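Local coordinates for protein gamma-glutamyl-gamma-aminobutyrate hydrolase PuuD (Escherichia coli, PDB 6VTV) that hydrolyses the gamma-glutamyl linkage of gamma-glutamyl-gamma-aminobutyrate, releasing 4-aminobutanoate and glutamate in the last step of putrescine breakdown, at residues N77-L82 / P90-G95; F115-G120 / Q224-W229; G169-L174 / F219-Q224. One frame throughout, in Å; residues are numbered along the deposited sequence.

Interaction 1 (N77-L82 / P90-G95)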
loop_
_atom_site.group_PDB
_atom_site.type_symbol
_atom_site.label_atom_id
_atom_site.label_comp_id
_atom_site.label_asym_id
_atom_site.label_seq_id
_atom_site.Cartn_x
_atom_site.Cartn_y
_atom_site.Cartn_z
ATOM N N ASN B 77 -0.179 18.946 3.526
ATOM C CA ASN B 77 1.016 19.760 3.684
ATOM C C ASN B 77 1.787 19.310 4.915
ATOM O O ASN B 77 1.208 18.791 5.874
ATOM C CB ASN B 77 0.672 21.250 3.809
ATOM C CG ASN B 77 -0.263 21.724 2.716
ATOM O OD1 ASN B 77 0.073 21.664 1.535
ATOM N ND2 ASN B 77 -1.432 22.222 3.105
ATOM N N VAL B 78 3.106 19.509 4.874
ATOM C CA VAL B 78 3.950 19.178 6.013
ATOM C C VAL B 78 3.590 20.071 7.193
ATOM O O VAL B 78 3.290 21.260 7.029
ATOM C CB VAL B 78 5.431 19.328 5.625
ATOM C CG1 VAL B 78 6.341 18.976 6.795
ATOM C CG2 VAL B 78 5.750 18.464 4.411
ATOM N N GLN B 79 3.604 19.493 8.391
ATOM C CA GLN B 79 3.339 20.269 9.594
ATOM C C GLN B 79 4.387 21.368 9.743
ATOM O O GLN B 79 5.591 21.081 9.675
ATOM C CB GLN B 79 3.342 19.371 10.831
ATOM C CG GLN B 79 2.199 18.373 10.881
ATOM C CD GLN B 79 2.431 17.279 11.904
ATOM O OE1 GLN B 79 1.767 17.231 12.940
ATOM N NE2 GLN B 79 3.380 16.394 11.620
ATOM N N PRO B 80 3.980 22.624 9.940
ATOM C CA PRO B 80 4.963 23.720 9.979
ATOM C C PRO B 80 5.977 23.606 11.106
ATOM O O PRO B 80 7.064 24.186 10.994
ATOM C CB PRO B 80 4.086 24.971 10.139
ATOM C CG PRO B 80 2.743 24.561 9.612
ATOM C CD PRO B 80 2.594 23.120 9.991
ATOM N N HIS B 81 5.667 22.881 12.185
ATOM C CA HIS B 81 6.625 22.750 13.277
ATOM C C HIS B 81 7.814 21.873 12.914
ATOM O O HIS B 81 8.817 21.891 13.635
ATOM C CB HIS B 81 5.935 22.201 14.531
ATOM C CG HIS B 81 5.728 20.718 14.513
ATOM N ND1 HIS B 81 4.597 20.132 13.987
ATOM C CD2 HIS B 81 6.501 19.704 14.968
ATOM C CE1 HIS B 81 4.686 18.819 14.111
ATOM N NE2 HIS B 81 5.831 18.534 14.703
ATOM N N LEU B 82 7.732 21.113 11.819
ATOM C CA LEU B 82 8.860 20.288 11.410
ATOM C C LEU B 82 9.994 21.113 10.817
ATOM O O LEU B 82 11.126 20.623 10.746
ATOM C CB LEU B 82 8.404 19.223 10.413
ATOM C CG LEU B 82 7.620 18.063 11.031
ATOM C CD1 LEU B 82 7.129 17.106 9.957
ATOM C CD2 LEU B 82 8.464 17.328 12.063
ATOM N N PRO B 90 -4.214 23.782 6.839
ATOM C CA PRO B 90 -5.258 22.808 6.503
ATOM C C PRO B 90 -4.662 21.546 5.899
ATOM O O PRO B 90 -3.628 21.581 5.228
ATOM C CB PRO B 90 -6.132 23.555 5.487
ATOM C CG PRO B 90 -5.874 24.999 5.752
ATOM C CD PRO B 90 -4.447 25.088 6.199
ATOM N N ASP B 91 -5.326 20.420 6.166
ATOM C CA ASP B 91 -4.956 19.121 5.612
ATOM C C ASP B 91 -3.552 18.702 6.028
ATOM O O ASP B 91 -2.600 18.836 5.252
ATOM C CB ASP B 91 -5.072 19.139 4.086
ATOM C CG ASP B 91 -6.401 19.689 3.609
ATOM O OD1 ASP B 91 -7.442 19.332 4.201
ATOM O OD2 ASP B 91 -6.403 20.482 2.645
ATOM N N ALA B 92 -3.414 18.194 7.246
ATOM C CA ALA B 92 -2.157 17.651 7.732
ATOM C C ALA B 92 -2.200 16.128 7.720
ATOM O O ALA B 92 -3.265 15.509 7.785
ATOM C CB ALA B 92 -1.855 18.156 9.146
ATOM N N ASP B 93 -1.018 15.527 7.626
ATOM C CA ASP B 93 -0.862 14.073 7.689
ATOM C C ASP B 93 0.342 13.783 8.568
ATOM O O ASP B 93 1.434 13.474 8.076
ATOM C CB ASP B 93 -0.699 13.472 6.289
ATOM C CG ASP B 93 -0.779 11.951 6.285
ATOM O OD1 ASP B 93 -0.971 11.374 5.192
ATOM O OD2 ASP B 93 -0.662 11.331 7.362
ATOM N N PRO B 94 0.179 13.883 9.890
ATOM C CA PRO B 94 1.330 13.683 10.787
ATOM C C PRO B 94 1.967 12.312 10.656
ATOM O O PRO B 94 3.189 12.191 10.820
ATOM C CB PRO B 94 0.722 13.895 12.182
ATOM C CG PRO B 94 -0.489 14.749 11.937
ATOM C CD PRO B 94 -1.037 14.258 10.630
ATOM N N GLY B 95 1.181 11.279 10.353
ATOM C CA GLY B 95 1.753 9.954 10.178
ATOM C C GLY B 95 2.697 9.878 8.994
ATOM O O GLY B 95 3.784 9.304 9.092
HETATM O O HOH W 1 4.165 13.675 12.631
#
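The carboxamide of Gln-79 lies across Pro-94, whose CB and CG sit over one face of the amide; OE1 is 3.5 Å from CG and NE2 3.5 Å from CA of this proline. The same OE1 meets the edge of the His-81 ring in its plane, while Leu-82 CG lies over one face of that ring, toward the rim. The Gln-79 chain runs extended beyond CG (chi2 165°) and crosses the proline at about a right angle. NE2 is shared: Asp-97 OD2 accepts a hydrogen bond from it, and a water 3.0 Å from NE2 may bridge to Pro-94 O, although that second leg is doubtfully short.

Further along, Asn-77 holds two successive carbonyls. Its backbone N donates to Asp-91 O at 3.0 Å, nearly straight (164°), whereas ND2 makes a weak, bent bond of 3.1 Å to Pro-90 O. Asp-93 caps helix 94-109 through OD2 to Arg-96 N, with OD1 taken by Arg-20 N.

The polar groups of this surface contact are thus shared out among several partners: a main-chain bond ties the two sides of the loop together, a carboxylate caps the helix that follows, and the amide packed on the proline is the nonpolar part.

Interaction 2 (F115-G120 / Q224-W229)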
loop_
_atom_site.group_PDB
_atom_site.type_symbol
_atom_site.label_atom_id
_atom_site.label_comp_id
_atom_site.label_asym_id
_atom_site.label_seq_id
_atom_site.Cartn_x
_atom_site.Cartn_y
_atom_site.Cartn_z
ATOM N N PHE B 115 13.285 9.378 -5.166
ATOM C CA PHE B 115 12.575 10.208 -6.131
ATOM C C PHE B 115 11.319 10.738 -5.458
ATOM O O PHE B 115 10.459 9.956 -5.040
ATOM C CB PHE B 115 12.225 9.428 -7.400
ATOM C CG PHE B 115 11.654 10.284 -8.495
ATOM C CD1 PHE B 115 12.167 11.548 -8.740
ATOM C CD2 PHE B 115 10.610 9.825 -9.282
ATOM C CE1 PHE B 115 11.646 12.341 -9.746
ATOM C CE2 PHE B 115 10.086 10.614 -10.291
ATOM C CZ PHE B 115 10.606 11.873 -10.523
ATOM N N ALA B 116 11.219 12.059 -5.352
ATOM C CA ALA B 116 10.165 12.717 -4.597
ATOM C C ALA B 116 9.358 13.632 -5.507
ATOM O O ALA B 116 9.918 14.321 -6.364
ATOM C CB ALA B 116 10.755 13.512 -3.433
ATOM N N ILE B 117 8.040 13.637 -5.313
ATOM C CA ILE B 117 7.110 14.368 -6.167
ATOM C C ILE B 117 6.264 15.293 -5.300
ATOM O O ILE B 117 5.637 14.843 -4.333
ATOM C CB ILE B 117 6.211 13.412 -6.973
ATOM C CG1 ILE B 117 7.040 12.623 -7.991
ATOM C CG2 ILE B 117 5.090 14.185 -7.666
ATOM C CD1 ILE B 117 6.223 11.664 -8.834
ATOM N N CYS B 118 6.250 16.582 -5.656
ATOM C CA CYS B 118 5.393 17.597 -5.046
ATOM C C CYS B 118 5.576 17.648 -3.531
ATOM O O CYS B 118 6.526 18.268 -3.043
ATOM C CB CYS B 118 3.925 17.348 -5.413
ATOM S SG CYS B 118 2.787 18.665 -4.907
ATOM N N ARG B 119 4.679 17.009 -2.774
ATOM C CA ARG B 119 4.860 16.955 -1.325
ATOM C C ARG B 119 6.172 16.277 -0.961
ATOM O O ARG B 119 6.787 16.618 0.056
ATOM C CB ARG B 119 3.690 16.226 -0.663
ATOM C CG ARG B 119 3.692 16.330 0.855
ATOM C CD ARG B 119 3.022 15.125 1.487
ATOM N NE ARG B 119 2.287 15.486 2.693
ATOM C CZ ARG B 119 2.786 15.411 3.922
ATOM N NH1 ARG B 119 4.027 14.987 4.112
ATOM N NH2 ARG B 119 2.042 15.759 4.961
ATOM N N GLY B 120 6.614 15.314 -1.773
ATOM C CA GLY B 120 7.890 14.671 -1.516
ATOM C C GLY B 120 9.056 15.638 -1.593
ATOM O O GLY B 120 9.971 15.585 -0.767
ATOM N N GLN B 224 8.778 19.501 -7.993
ATOM C CA GLN B 224 7.568 20.103 -7.448
ATOM C C GLN B 224 6.334 19.794 -8.287
ATOM O O GLN B 224 5.218 19.816 -7.756
ATOM C CB GLN B 224 7.758 21.618 -7.318
ATOM C CG GLN B 224 6.587 22.364 -6.693
ATOM C CD GLN B 224 6.333 21.967 -5.250
ATOM O OE1 GLN B 224 7.011 22.438 -4.334
ATOM N NE2 GLN B 224 5.348 21.101 -5.039
ATOM N N TRP B 225 6.509 19.491 -9.569
ATOM C CA TRP B 225 5.387 19.174 -10.439
ATOM C C TRP B 225 5.033 17.693 -10.303
ATOM O O TRP B 225 5.533 16.988 -9.422
ATOM C CB TRP B 225 5.708 19.566 -11.880
ATOM C CG TRP B 225 6.902 18.883 -12.474
ATOM C CD1 TRP B 225 6.903 17.747 -13.229
ATOM C CD2 TRP B 225 8.268 19.309 -12.389
ATOM N NE1 TRP B 225 8.185 17.431 -13.610
ATOM C CE2 TRP B 225 9.042 18.376 -13.108
ATOM C CE3 TRP B 225 8.913 20.388 -11.772
ATOM C CZ2 TRP B 225 10.427 18.486 -13.225
ATOM C CZ3 TRP B 225 10.288 20.494 -11.890
ATOM C CH2 TRP B 225 11.029 19.549 -12.611
ATOM N N HIS B 226 4.155 17.205 -11.182
ATOM C CA HIS B 226 3.618 15.848 -11.112
ATOM C C HIS B 226 3.989 15.092 -12.384
ATOM O O HIS B 226 3.194 15.025 -13.334
ATOM C CB HIS B 226 2.103 15.865 -10.913
ATOM C CG HIS B 226 1.684 16.162 -9.507
ATOM N ND1 HIS B 226 1.096 15.219 -8.692
ATOM C CD2 HIS B 226 1.766 17.296 -8.771
ATOM C CE1 HIS B 226 0.834 15.758 -7.515
ATOM N NE2 HIS B 226 1.230 17.017 -7.537
ATOM N N PRO B 227 5.186 14.500 -12.435
ATOM C CA PRO B 227 5.560 13.705 -13.614
ATOM C C PRO B 227 4.863 12.356 -13.686
ATOM O O PRO B 227 4.930 11.702 -14.735
ATOM C CB PRO B 227 7.075 13.540 -13.454
ATOM C CG PRO B 227 7.294 13.583 -11.975
ATOM C CD PRO B 227 6.242 14.504 -11.406
ATOM N N GLU B 228 4.196 11.919 -12.616
ATOM C CA GLU B 228 3.488 10.645 -12.652
ATOM C C GLU B 228 2.252 10.692 -13.541
ATOM O O GLU B 228 1.745 9.635 -13.931
ATOM C CB GLU B 228 3.090 10.226 -11.235
ATOM C CG GLU B 228 1.773 10.823 -10.757
ATOM C CD GLU B 228 1.921 12.242 -10.238
ATOM O OE1 GLU B 228 3.044 12.785 -10.286
ATOM O OE2 GLU B 228 0.911 12.814 -9.775
ATOM N N TRP B 229 1.764 11.886 -13.873
ATOM C CA TRP B 229 0.542 12.039 -14.656
ATOM C C TRP B 229 0.772 11.544 -16.078
ATOM O O TRP B 229 1.478 12.192 -16.857
ATOM C CB TRP B 229 0.104 13.500 -14.653
ATOM C CG TRP B 229 -1.099 13.763 -15.497
ATOM C CD1 TRP B 229 -1.131 14.417 -16.695
ATOM C CD2 TRP B 229 -2.451 13.387 -15.208
ATOM N NE1 TRP B 229 -2.418 14.467 -17.172
ATOM C CE2 TRP B 229 -3.248 13.843 -16.277
ATOM C CE3 TRP B 229 -3.064 12.710 -14.150
ATOM C CZ2 TRP B 229 -4.626 13.643 -16.319
ATOM C CZ3 TRP B 229 -4.431 12.512 -14.193
ATOM C CH2 TRP B 229 -5.198 12.976 -15.270
#
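Gln-224 meets Cys-118 twice: its NE2 comes to 3.5 Å from Cys-118 SG, and its carbonyl O receives a CA-H...O contact from Cys-118 CA. The side chain leaves with CG anti to the backbone N and then bends at chi2 (64°), which puts CD back on the cysteine side; OE1 has a weak hydrogen bond to Gln-122. Trp-225 takes part through its backbone: its O packs 3.3 Å from Ile-117 CG2. Next comes His-226, with NE2 3.4 Å from Cys-118 CB and 3.5 Å from Cys-118 SG; the sulfur lies obliquely to the ring, and Ile-117 CG2 sits over one face, offset toward the rim. Pro-227 then reaches tip to tip toward Ile-117, CD to CD1 3.8 Å, and its CG touches Phe-115 CZ; Phe-241 of helix 235-254 packs on all three. Glu-228 closes the walk. Its OE2 accepts from His-226 ND1 at 2.6 Å, in the ring plane and through the syn lone pair, and also pairs with Lys-34, while OE1 rests on Ile-117 CG2 at 3.6 Å.

Cys-118, at positive phi (55°) between strand 114-117 and helix 119-127, forms the nucleophile elbow of class I glutamine amidotransferase-like hydrolases. Cysteine, histidine and glutamate are the predicted active-site residues, and their geometry is consistent with a charge relay: the carboxylate probably fixes the rotation of the imidazole, leaving NE2 turned to the sulfur, while Ile-117 CG2 puts a nonpolar methyl against the imidazole face and against Glu-228 OE1.

Interaction 3 (G169-L174 / F219-Q224)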
loop_
_atom_site.group_PDB
_atom_site.type_symbol
_atom_site.label_atom_id
_atom_site.label_comp_id
_atom_site.label_asym_id
_atom_site.label_seq_id
_atom_site.Cartn_x
_atom_site.Cartn_y
_atom_site.Cartn_z
ATOM N N GLY B 169 23.717 19.662 -12.358
ATOM C CA GLY B 169 23.096 18.717 -11.451
ATOM C C GLY B 169 22.541 17.478 -12.126
ATOM O O GLY B 169 22.947 17.132 -13.240
ATOM N N LEU B 170 21.605 16.805 -11.452
ATOM C CA LEU B 170 21.036 15.572 -11.990
ATOM C C LEU B 170 20.223 15.835 -13.250
ATOM O O LEU B 170 20.317 15.078 -14.224
ATOM C CB LEU B 170 20.167 14.889 -10.934
ATOM C CG LEU B 170 20.878 14.082 -9.848
ATOM C CD1 LEU B 170 19.861 13.484 -8.889
ATOM C CD2 LEU B 170 21.741 12.996 -10.466
ATOM N N LEU B 171 19.410 16.895 -13.248
ATOM C CA LEU B 171 18.545 17.167 -14.392
ATOM C C LEU B 171 19.358 17.445 -15.649
ATOM O O LEU B 171 18.957 17.060 -16.754
ATOM C CB LEU B 171 17.617 18.342 -14.083
ATOM C CG LEU B 171 16.520 18.087 -13.049
ATOM C CD1 LEU B 171 15.570 19.273 -12.981
ATOM C CD2 LEU B 171 15.764 16.809 -13.372
ATOM N N SER B 172 20.504 18.113 -15.502
ATOM C CA SER B 172 21.352 18.383 -16.659
ATOM C C SER B 172 21.916 17.092 -17.239
ATOM O O SER B 172 22.019 16.946 -18.462
ATOM C CB SER B 172 22.481 19.335 -16.272
ATOM O OG SER B 172 22.000 20.659 -16.141
ATOM N N ALA B 173 22.284 16.144 -16.377
ATOM C CA ALA B 173 22.792 14.866 -16.864
ATOM C C ALA B 173 21.683 14.040 -17.504
ATOM O O ALA B 173 21.916 13.339 -18.495
ATOM C CB ALA B 173 23.451 14.092 -15.722
ATOM N N LEU B 174 20.468 14.116 -16.956
ATOM C CA LEU B 174 19.357 13.340 -17.494
ATOM C C LEU B 174 18.760 13.975 -18.743
ATOM O O LEU B 174 18.201 13.265 -19.585
ATOM C CB LEU B 174 18.271 13.170 -16.431
ATOM C CG LEU B 174 18.613 12.281 -15.234
ATOM C CD1 LEU B 174 17.639 12.540 -14.097
ATOM C CD2 LEU B 174 18.602 10.814 -15.630
ATOM N N PHE B 219 21.616 9.685 -6.092
ATOM C CA PHE B 219 20.370 10.068 -6.759
ATOM C C PHE B 219 19.305 10.284 -5.680
ATOM O O PHE B 219 18.620 9.344 -5.278
ATOM C CB PHE B 219 19.931 9.020 -7.764
ATOM C CG PHE B 219 18.823 9.474 -8.673
ATOM C CD1 PHE B 219 17.502 9.438 -8.253
ATOM C CD2 PHE B 219 19.103 9.932 -9.949
ATOM C CE1 PHE B 219 16.483 9.854 -9.087
ATOM C CE2 PHE B 219 18.086 10.349 -10.788
ATOM C CZ PHE B 219 16.775 10.309 -10.356
ATOM N N ALA B 220 19.173 11.531 -5.233
ATOM C CA ALA B 220 18.119 11.933 -4.301
ATOM C C ALA B 220 17.469 13.174 -4.904
ATOM O O ALA B 220 17.846 14.300 -4.578
ATOM C CB ALA B 220 18.672 12.190 -2.905
ATOM N N LEU B 221 16.497 12.958 -5.786
ATOM C CA LEU B 221 15.911 14.013 -6.598
ATOM C C LEU B 221 14.472 14.281 -6.180
ATOM O O LEU B 221 13.706 13.349 -5.916
ATOM C CB LEU B 221 15.957 13.638 -8.082
ATOM C CG LEU B 221 15.203 14.543 -9.058
ATOM C CD1 LEU B 221 15.886 15.899 -9.172
ATOM C CD2 LEU B 221 15.082 13.878 -10.420
ATOM N N GLY B 222 14.114 15.553 -6.122
ATOM C CA GLY B 222 12.734 15.948 -5.897
ATOM C C GLY B 222 12.288 16.945 -6.943
ATOM O O GLY B 222 13.066 17.795 -7.376
ATOM N N VAL B 223 11.031 16.819 -7.362
ATOM C CA VAL B 223 10.424 17.754 -8.299
ATOM C C VAL B 223 9.108 18.240 -7.710
ATOM O O VAL B 223 8.411 17.506 -7.001
ATOM C CB VAL B 223 10.208 17.135 -9.702
ATOM C CG1 VAL B 223 11.525 16.634 -10.273
ATOM C CG2 VAL B 223 9.185 16.010 -9.651
ATOM N N GLN B 224 8.778 19.501 -7.993
ATOM C CA GLN B 224 7.568 20.103 -7.448
ATOM C C GLN B 224 6.334 19.794 -8.287
ATOM O O GLN B 224 5.218 19.816 -7.756
ATOM C CB GLN B 224 7.758 21.618 -7.318
ATOM C CG GLN B 224 6.587 22.364 -6.693
ATOM C CD GLN B 224 6.333 21.967 -5.250
ATOM O OE1 GLN B 224 7.011 22.438 -4.334
ATOM N NE2 GLN B 224 5.348 21.101 -5.039
#
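Leu-170 drives CD1 onto Phe-219 and Leu-221, and here the packing is closest. The methyl stands over one face of the phenyl ring in a CH-pi contact, 4.2 Å from the ring centroid and 3.8 Å from Phe-219 CD2, and the same carbon reaches Leu-221 CB at 4.0 Å. Leu-170 and Leu-221 slide past each other in opposite directions, and CD1 touches the ring and Leu-221 CB on two different sides. In Phe-219, chi1 (-168°) carries CG anti to the backbone N, and chi2 (-82°) turns the ring so that one face meets Leu-170 CD1. The ring also touches Phe-244 and Ala-247 of helix 235-254.

Beyond this core the contact becomes looser. Leu-174, one turn after Leu-170, brings CD1 to the ring edge near its plane, 4.0 Å from Phe-219 CE2, with the two side chains at about a right angle. Leu-171 offers a single methyl, CD2, to Leu-221 CD2 at 4.2 Å, and also touches Ala-211, Val-165 and Leu-240. The far side of the helix, with Ser-172 partly exposed and Ala-173 exposed, faces away from the strand. No hydrogen bond joins the two segments; the polar start of the helix is held instead by Glu-201, whose OE2 and OE1 accept from the N atoms of Leu-170 and Leu-171.

Helix 170-174 and strand 220-223 run at 90°, their axes 10.9 Å apart. This is helix-on-sheet packing away from the annotated sites, in which a short helix lies across the large mixed sheet of the alpha/beta fold of class I glutamine amidotransferase-like enzymes (peptidase C26 family).

In the fold
From the N terminus, interaction 1 closes a short loop between strand 68-71 and helix 94-109. Interaction 2 opens only after that helix, at strand 114-117, and closes more than a hundred residues later in the loop following strand 220-223. Interaction 3 begins and ends within that long excursion, joining helix 170-174 to strand 220-223, and the two share Gln-224. Strands 114-117 and 220-223 are parallel neighbours, so both reach the same sheet, with probable hydrogen bonds from Ala-116 N to Leu-221 O and Cys-118 N to Val-223 O. Arg-119 joins interaction 2 to interaction 1 by packing against Asn-77, Val-78 and Asp-93; interactions 1 and 3 do not touch.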